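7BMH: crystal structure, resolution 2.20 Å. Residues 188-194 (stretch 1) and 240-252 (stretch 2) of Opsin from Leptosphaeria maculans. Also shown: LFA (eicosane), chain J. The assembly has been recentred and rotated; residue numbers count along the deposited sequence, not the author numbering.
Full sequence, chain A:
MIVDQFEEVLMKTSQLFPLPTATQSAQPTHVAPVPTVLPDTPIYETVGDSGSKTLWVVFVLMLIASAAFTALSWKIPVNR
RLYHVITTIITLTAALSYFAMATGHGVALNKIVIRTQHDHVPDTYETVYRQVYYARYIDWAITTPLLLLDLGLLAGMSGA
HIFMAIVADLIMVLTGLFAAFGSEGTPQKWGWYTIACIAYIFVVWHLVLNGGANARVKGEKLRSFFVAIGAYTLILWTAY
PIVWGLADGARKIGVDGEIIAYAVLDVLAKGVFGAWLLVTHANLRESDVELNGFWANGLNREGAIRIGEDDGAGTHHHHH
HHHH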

ATOM      1  N   GLN A 188       7.721   5.778 -20.587  1.00 47.15           N
ATOM      2  CA  GLN A 188       6.600   5.951 -19.676  1.00 44.96           C
ATOM      3  C   GLN A 188       6.635   4.957 -18.519  1.00 40.99           C
ATOM      4  O   GLN A 188       6.092   5.246 -17.449  1.00 48.03           O
ATOM      5  CB  GLN A 188       5.287   5.834 -20.450  1.00 50.75           C
ATOM      6  N   LYS A 189       7.264   3.797 -18.695  1.00 37.29           N
ATOM      7  CA  LYS A 189       7.220   2.790 -17.641  1.00 37.16           C
ATOM      8  C   LYS A 189       8.060   3.201 -16.432  1.00 35.93           C
ATOM      9  O   LYS A 189       7.519   3.428 -15.341  1.00 31.19           O
ATOM     10  CB  LYS A 189       7.673   1.434 -18.179  1.00 33.47           C
ATOM     11  CG  LYS A 189       7.700   0.337 -17.119  1.00 34.84           C
ATOM     12  CD  LYS A 189       8.106  -1.002 -17.709  1.00 41.27           C
ATOM     13  CE  LYS A 189       8.544  -1.961 -16.628  1.00 37.46           C
ATOM     14  NZ  LYS A 189       9.139  -3.202 -17.190  1.00 37.40           N
ATOM     15  N   TRP A 190       9.378   3.295 -16.603  1.00 34.05           N
ATOM     16  CA  TRP A 190      10.226   3.712 -15.494  1.00 35.13           C
ATOM     17  C   TRP A 190      10.108   5.201 -15.206  1.00 27.39           C
ATOM     18  O   TRP A 190      10.346   5.616 -14.067  1.00 32.96           O
ATOM     19  CB  TRP A 190      11.694   3.343 -15.762  1.00 29.10           C
ATOM     20  CG  TRP A 190      11.944   1.868 -15.669  1.00 34.96           C
ATOM     21  CD1 TRP A 190      12.202   1.015 -16.697  1.00 31.77           C
ATOM     22  CD2 TRP A 190      11.916   1.068 -14.479  1.00 30.40           C
ATOM     23  NE1 TRP A 190      12.355  -0.262 -16.221  1.00 30.40           N
ATOM     24  CE2 TRP A 190      12.181  -0.257 -14.863  1.00 26.47           C
ATOM     25  CE3 TRP A 190      11.709   1.351 -13.127  1.00 32.43           C
ATOM     26  CZ2 TRP A 190      12.255  -1.302 -13.943  1.00 32.58           C
ATOM     27  CZ3 TRP A 190      11.774   0.312 -12.214  1.00 27.25           C
ATOM     28  CH2 TRP A 190      12.043  -0.999 -12.626  1.00 27.51           C
ATOM     29  N   GLY A 191       9.722   6.003 -16.198  1.00 30.94           N
ATOM     30  CA  GLY A 191       9.556   7.427 -15.957  1.00 29.58           C
ATOM     31  C   GLY A 191       8.412   7.724 -15.003  1.00 32.03           C
ATOM     32  O   GLY A 191       8.552   8.529 -14.076  1.00 28.72           O
ATOM     33  N   TRP A 192       7.262   7.070 -15.209  1.00 32.06           N
ATOM     34  CA  TRP A 192       6.153   7.277 -14.281  1.00 25.80           C
ATOM     35  C   TRP A 192       6.455   6.642 -12.930  1.00 22.76           C
ATOM     36  O   TRP A 192       6.052   7.167 -11.891  1.00 27.44           O
ATOM     37  CB  TRP A 192       4.854   6.710 -14.852  1.00 28.59           C
ATOM     38  CG  TRP A 192       4.150   7.523 -15.944  1.00 28.74           C
ATOM     39  CD1 TRP A 192       3.837   7.091 -17.199  1.00 30.25           C
ATOM     40  CD2 TRP A 192       3.636   8.867 -15.848  1.00 22.87           C
ATOM     41  NE1 TRP A 192       3.182   8.077 -17.895  1.00 33.51           N
ATOM     42  CE2 TRP A 192       3.044   9.177 -17.093  1.00 26.26           C
ATOM     43  CE3 TRP A 192       3.631   9.836 -14.845  1.00 25.55           C
ATOM     44  CZ2 TRP A 192       2.455  10.414 -17.359  1.00 25.21           C
ATOM     45  CZ3 TRP A 192       3.044  11.069 -15.108  1.00 28.64           C
ATOM     46  CH2 TRP A 192       2.463  11.347 -16.359  1.00 22.53           C
ATOM     47  N   TYR A 193       7.179   5.528 -12.925  1.00 23.33           N
ATOM     48  CA  TYR A 193       7.630   4.938 -11.672  1.00 22.86           C
ATOM     49  C   TYR A 193       8.461   5.931 -10.867  1.00 27.94           C
ATOM     50  O   TYR A 193       8.231   6.131  -9.670  1.00 28.20           O
ATOM     51  CB  TYR A 193       8.433   3.676 -11.976  1.00 29.12           C
ATOM     52  CG  TYR A 193       9.038   3.014 -10.766  1.00 31.33           C
ATOM     53  CD1 TYR A 193      10.336   3.307 -10.371  1.00 28.91           C
ATOM     54  CD2 TYR A 193       8.312   2.074 -10.024  1.00 28.06           C
ATOM     55  CE1 TYR A 193      10.907   2.695  -9.270  1.00 31.39           C
ATOM     56  CE2 TYR A 193       8.869   1.459  -8.918  1.00 26.30           C
ATOM     57  CZ  TYR A 193      10.171   1.771  -8.550  1.00 33.27           C
ATOM     58  OH  TYR A 193      10.742   1.168  -7.454  1.00 34.96           O
ATOM     59  N   THR A 194       9.434   6.574 -11.520  1.00 27.63           N
ATOM     60  CA  THR A 194      10.313   7.501 -10.821  1.00 29.14           C
ATOM     61  C   THR A 194       9.534   8.691 -10.275  1.00 29.70           C
ATOM     62  O   THR A 194       9.798   9.159  -9.158  1.00 28.74           O
ATOM     63  CB  THR A 194      11.416   7.973 -11.766  1.00 33.09           C
ATOM     64  OG1 THR A 194      12.041   6.833 -12.374  1.00 28.27           O
ATOM     65  CG2 THR A 194      12.442   8.782 -11.006  1.00 33.05           C
ATOM     66  N   TYR A 240       7.053  -1.472  -0.815  1.00 23.58           N
ATOM     67  CA  TYR A 240       6.162  -1.618  -1.968  1.00 26.31           C
ATOM     68  C   TYR A 240       6.850  -1.278  -3.289  1.00 23.71           C
ATOM     69  O   TYR A 240       6.780  -2.097  -4.220  1.00 26.29           O
ATOM     70  CB  TYR A 240       4.885  -0.786  -1.767  1.00 25.15           C
ATOM     71  CG  TYR A 240       3.887  -1.370  -0.782  1.00 27.68           C
ATOM     72  CD1 TYR A 240       4.048  -1.190   0.587  1.00 24.84           C
ATOM     73  CD2 TYR A 240       2.761  -2.080  -1.226  1.00 26.63           C
ATOM     74  CE1 TYR A 240       3.137  -1.734   1.497  1.00 27.04           C
ATOM     75  CE2 TYR A 240       1.842  -2.620  -0.326  1.00 25.16           C
ATOM     76  CZ  TYR A 240       2.033  -2.441   1.039  1.00 28.64           C
ATOM     77  OH  TYR A 240       1.133  -2.967   1.956  1.00 26.03           O
ATOM     78  N   PRO A 241       7.506  -0.126  -3.467  1.00 23.73           N
ATOM     79  CA  PRO A 241       8.210   0.088  -4.747  1.00 25.21           C
ATOM     80  C   PRO A 241       9.299  -0.942  -5.005  1.00 24.09           C
ATOM     81  O   PRO A 241       9.661  -1.157  -6.168  1.00 27.02           O
ATOM     82  CB  PRO A 241       8.783   1.504  -4.614  1.00 25.12           C
ATOM     83  CG  PRO A 241       8.759   1.817  -3.151  1.00 25.80           C
ATOM     84  CD  PRO A 241       7.584   1.064  -2.599  1.00 24.10           C
ATOM     85  N   ILE A 242       9.799  -1.616  -3.966  1.00 22.53           N
ATOM     86  CA  ILE A 242      10.796  -2.667  -4.167  1.00 25.54           C
ATOM     87  C   ILE A 242      10.147  -3.907  -4.762  1.00 26.47           C
ATOM     88  O   ILE A 242      10.645  -4.478  -5.744  1.00 25.90           O
ATOM     89  CB  ILE A 242      11.518  -2.991  -2.846  1.00 29.92           C
ATOM     90  CG1 ILE A 242      12.316  -1.779  -2.356  1.00 28.79           C
ATOM     91  CG2 ILE A 242      12.432  -4.197  -3.018  1.00 29.57           C
ATOM     92  CD1 ILE A 242      12.945  -1.969  -0.997  1.00 33.41           C
ATOM     93  N   VAL A 243       9.026  -4.346  -4.174  1.00 25.89           N
ATOM     94  CA  VAL A 243       8.267  -5.442  -4.766  1.00 24.81           C
ATOM     95  C   VAL A 243       7.915  -5.118  -6.210  1.00 26.36           C
ATOM     96  O   VAL A 243       8.053  -5.968  -7.101  1.00 27.81           O
ATOM     97  CB  VAL A 243       7.009  -5.742  -3.930  1.00 27.26           C
ATOM     98  CG1 VAL A 243       6.167  -6.834  -4.596  1.00 24.87           C
ATOM     99  CG2 VAL A 243       7.395  -6.131  -2.522  1.00 27.24           C
ATOM    100  N   TRP A 244       7.480  -3.877  -6.467  1.00 21.49           N
ATOM    101  CA  TRP A 244       7.121  -3.468  -7.826  1.00 23.03           C
ATOM    102  C   TRP A 244       8.300  -3.621  -8.787  1.00 30.72           C
ATOM    103  O   TRP A 244       8.160  -4.202  -9.873  1.00 28.89           O
ATOM    104  CB  TRP A 244       6.614  -2.022  -7.816  1.00 26.34           C
ATOM    105  CG  TRP A 244       5.874  -1.584  -9.064  1.00 28.37           C
ATOM    106  CD1 TRP A 244       4.511  -1.469  -9.218  1.00 27.15           C
ATOM    107  CD2 TRP A 244       6.449  -1.211 -10.330  1.00 26.23           C
ATOM    108  NE1 TRP A 244       4.211  -1.036 -10.494  1.00 26.43           N
ATOM    109  CE2 TRP A 244       5.379  -0.865 -11.193  1.00 29.18           C
ATOM    110  CE3 TRP A 244       7.757  -1.131 -10.817  1.00 29.05           C
ATOM    111  CZ2 TRP A 244       5.586  -0.446 -12.513  1.00 25.25           C
ATOM    112  CZ3 TRP A 244       7.959  -0.706 -12.124  1.00 30.32           C
ATOM    113  CH2 TRP A 244       6.878  -0.374 -12.957  1.00 32.27           C
ATOM    114  N   GLY A 245       9.466  -3.092  -8.412  1.00 27.54           N
ATOM    115  CA  GLY A 245      10.641  -3.256  -9.258  1.00 24.62           C
ATOM    116  C   GLY A 245      10.971  -4.714  -9.539  1.00 25.83           C
ATOM    117  O   GLY A 245      11.297  -5.080 -10.669  1.00 31.97           O
ATOM    118  N   LEU A 246      10.888  -5.566  -8.518  1.00 28.37           N
ATOM    119  CA  LEU A 246      11.122  -6.994  -8.718  1.00 28.62           C
ATOM    120  C   LEU A 246      10.015  -7.644  -9.538  1.00 32.38           C
ATOM    121  O   LEU A 246      10.274  -8.600 -10.277  1.00 35.30           O
ATOM    122  CB  LEU A 246      11.237  -7.708  -7.372  1.00 26.00           C
ATOM    123  CG  LEU A 246      12.422  -7.345  -6.475  1.00 29.99           C
ATOM    124  CD1 LEU A 246      12.287  -8.024  -5.122  1.00 28.34           C
ATOM    125  CD2 LEU A 246      13.721  -7.745  -7.136  1.00 31.08           C
ATOM    126  N   ALA A 247       8.782  -7.161  -9.411  1.00 30.12           N
ATOM    127  CA  ALA A 247       7.663  -7.763 -10.127  1.00 32.41           C
ATOM    128  C   ALA A 247       7.455  -7.081 -11.475  1.00 34.97           C
ATOM    129  O   ALA A 247       7.986  -7.547 -12.485  1.00 36.03           O
ATOM    130  CB  ALA A 247       6.392  -7.697  -9.281  1.00 26.97           C
ATOM    131  N   ASP A 248       6.692  -5.981 -11.504  1.00 30.93           N
ATOM    132  CA  ASP A 248       6.464  -5.268 -12.759  1.00 30.88           C
ATOM    133  C   ASP A 248       7.777  -4.875 -13.426  1.00 35.13           C
ATOM    134  O   ASP A 248       7.915  -4.960 -14.650  1.00 35.56           O
ATOM    135  CB  ASP A 248       5.637  -4.002 -12.518  1.00 30.75           C
ATOM    136  CG  ASP A 248       4.369  -4.263 -11.749  1.00 30.55           C
ATOM    137  OD1 ASP A 248       4.457  -4.875 -10.666  1.00 31.92           O
ATOM    138  OD2 ASP A 248       3.292  -3.827 -12.225  1.00 31.01           O
ATOM    139  N   GLY A 249       8.740  -4.413 -12.636  1.00 35.24           N
ATOM    140  CA  GLY A 249       9.938  -3.821 -13.184  1.00 32.72           C
ATOM    141  C   GLY A 249      10.784  -4.811 -13.947  1.00 35.10           C
ATOM    142  O   GLY A 249      10.875  -4.729 -15.172  1.00 32.73           O
ATOM    143  N   ALA A 250      11.390  -5.758 -13.235  1.00 33.54           N
ATOM    144  CA  ALA A 250      12.333  -6.691 -13.829  1.00 36.74           C
ATOM    145  C   ALA A 250      11.788  -8.105 -13.970  1.00 41.05           C
ATOM    146  O   ALA A 250      12.448  -8.942 -14.597  1.00 37.15           O
ATOM    147  CB  ALA A 250      13.626  -6.734 -13.002  1.00 31.51           C
ATOM    148  N   ARG A 251      10.621  -8.401 -13.397  1.00 35.73           N
ATOM    149  CA  ARG A 251      10.025  -9.731 -13.492  1.00 33.48           C
ATOM    150  C   ARG A 251      10.963 -10.803 -12.941  1.00 39.97           C
ATOM    151  O   ARG A 251      11.036 -11.915 -13.468  1.00 44.06           O
ATOM    152  CB  ARG A 251       9.611 -10.049 -14.934  1.00 36.88           C
ATOM    153  CG  ARG A 251       8.424  -9.222 -15.435  1.00 37.27           C
ATOM    154  CD  ARG A 251       7.929  -9.681 -16.806  1.00 43.41           C
ATOM    155  NE  ARG A 251       8.965  -9.561 -17.826  1.00 46.38           N
ATOM    156  CZ  ARG A 251       9.337  -8.410 -18.380  1.00 51.97           C
ATOM    157  NH1 ARG A 251       8.761  -7.267 -18.017  1.00 45.86           N
ATOM    158  NH2 ARG A 251      10.292  -8.400 -19.298  1.00 60.13           N
ATOM    159  N   LYS A 252      11.688 -10.464 -11.867  1.00 37.51           N
ATOM    160  CA  LYS A 252      12.552 -11.410 -11.165  1.00 36.26           C
ATOM    161  C   LYS A 252      11.788 -12.349 -10.241  1.00 40.62           C
ATOM    162  O   LYS A 252      12.356 -13.353  -9.798  1.00 44.48           O
ATOM    163  CB  LYS A 252      13.613 -10.661 -10.351  1.00 32.92           C
ATOM    164  CG  LYS A 252      14.683  -9.976 -11.198  1.00 36.42           C
TER
HETATM  165  C9  LFA J 408      15.904  -3.659 -10.164  1.00 58.58           C
HETATM  166  C10 LFA J 408      14.496  -3.183  -9.808  1.00 53.48           C
HETATM  167  C11 LFA J 408      14.493  -1.683  -9.491  1.00 50.01           C
HETATM  168  C12 LFA J 408      14.093  -1.476  -8.027  1.00 48.89           C
HETATM  169  C13 LFA J 408      14.111   0.010  -7.660  1.00 50.95           C
HETATM  170  C14 LFA J 408      13.712   0.175  -6.185  1.00 41.29           C
HETATM  171  C15 LFA J 408      13.821   1.641  -5.756  1.00 42.42           C
HETATM  172  C16 LFA J 408      13.358   1.794  -4.306  1.00 35.96           C
HETATM  173  C17 LFA J 408      12.348   2.937  -4.209  1.00 33.03           C
HETATM  174  C18 LFA J 408      12.553   3.740  -2.930  1.00 32.90           C
HETATM  175  C19 LFA J 408      11.655   4.976  -2.965  1.00 34.86           C
HETATM  176  C20 LFA J 408      12.043   5.923  -1.830  1.00 42.49           C

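Two helical segments of one chain run nearly antiparallel, their axes inclined at 171° and 12.2 Å apart at closest approach. At that separation the backbones do not touch: even the nearest CA atoms, those of Trp190 and Gly249, lie 7.9 Å apart. Long side chains must fill the gap, and three of them, Tyr193, Trp244 and Lys189, cover the most surface in a contact that buries 359 Å² in total.

Tyr193 contributes the largest share, 83 Å². Its CA-to-CB bond points toward the second helix, and a chi1 of 176° (t) carries the ring across. Its hydroxyl donates a hydrogen bond to the backbone, with OH of Tyr193 2.9 Å from O of Pro241. That carbonyl lies at the edge of the tyrosine ring, near its plane, as suits an in-plane phenolic donor. O of Pro241 also accepts the helical bond from N of Gly245 (3.0 Å), so the tyrosine adds a second donor without breaking the turn. A phenol fits here because it combines a flat apolar surface for the buried gap with one polar atom at its far end.

Trp244 answers from the other side with 72 Å², its CA-to-CB bond also pointing toward its partner helix and its chi1 at -165° (t). CD2 of Tyr193 lies over one face of the indole, 3.3 Å from CE3 of Trp244. The planes meet at 31° with ring centroids 4.8 Å apart, an oblique packing. Toward Trp190 the geometry changes: the edge of Trp244 meets the face of Trp190, with the six-membered rings at 76°, their centroids 5.7 Å apart, and CZ3 of Trp190 3.9 Å from CZ3 of Trp244. One indole thus offers a face to the tyrosine and an edge to the second tryptophan, while its NE1 is satisfied elsewhere in the structure.

Trp190 also reaches the backbone where the second helix lacks side chains. Its CZ2 comes within 3.5 Å of CA of Gly249; an ideal CB on that glycine would be only 2.6 Å from CH2 of Trp190 and 2.4 Å from O of Gly245. At Gly245, an ideal CB would instead clash with C12 of the eicosane, 2.6 Å away. The alkane lines this side of the contact, its C14 lying 3.4 Å from OH of Tyr193.

Lys189, covering 62 Å², starts sideways, but its all-t chain brings the amine to the end of the second helix. NZ of Lys189 donates to O of Gly249 at 3.1 Å and, more weakly, to O of Asp248 at 3.3 Å. The wider pi-type turn at 245-249 precedes the positive phi of Arg251, and a cation suits the carbonyls gathered here. Its aliphatic part is used too: CG of Lys189 lies 4.3 Å from CH2 of Trp244, at the indole edge. One feature is unfavourable, the like-charged approach of NZ of Lys189 to NH1 of Arg251 at 4.2 Å.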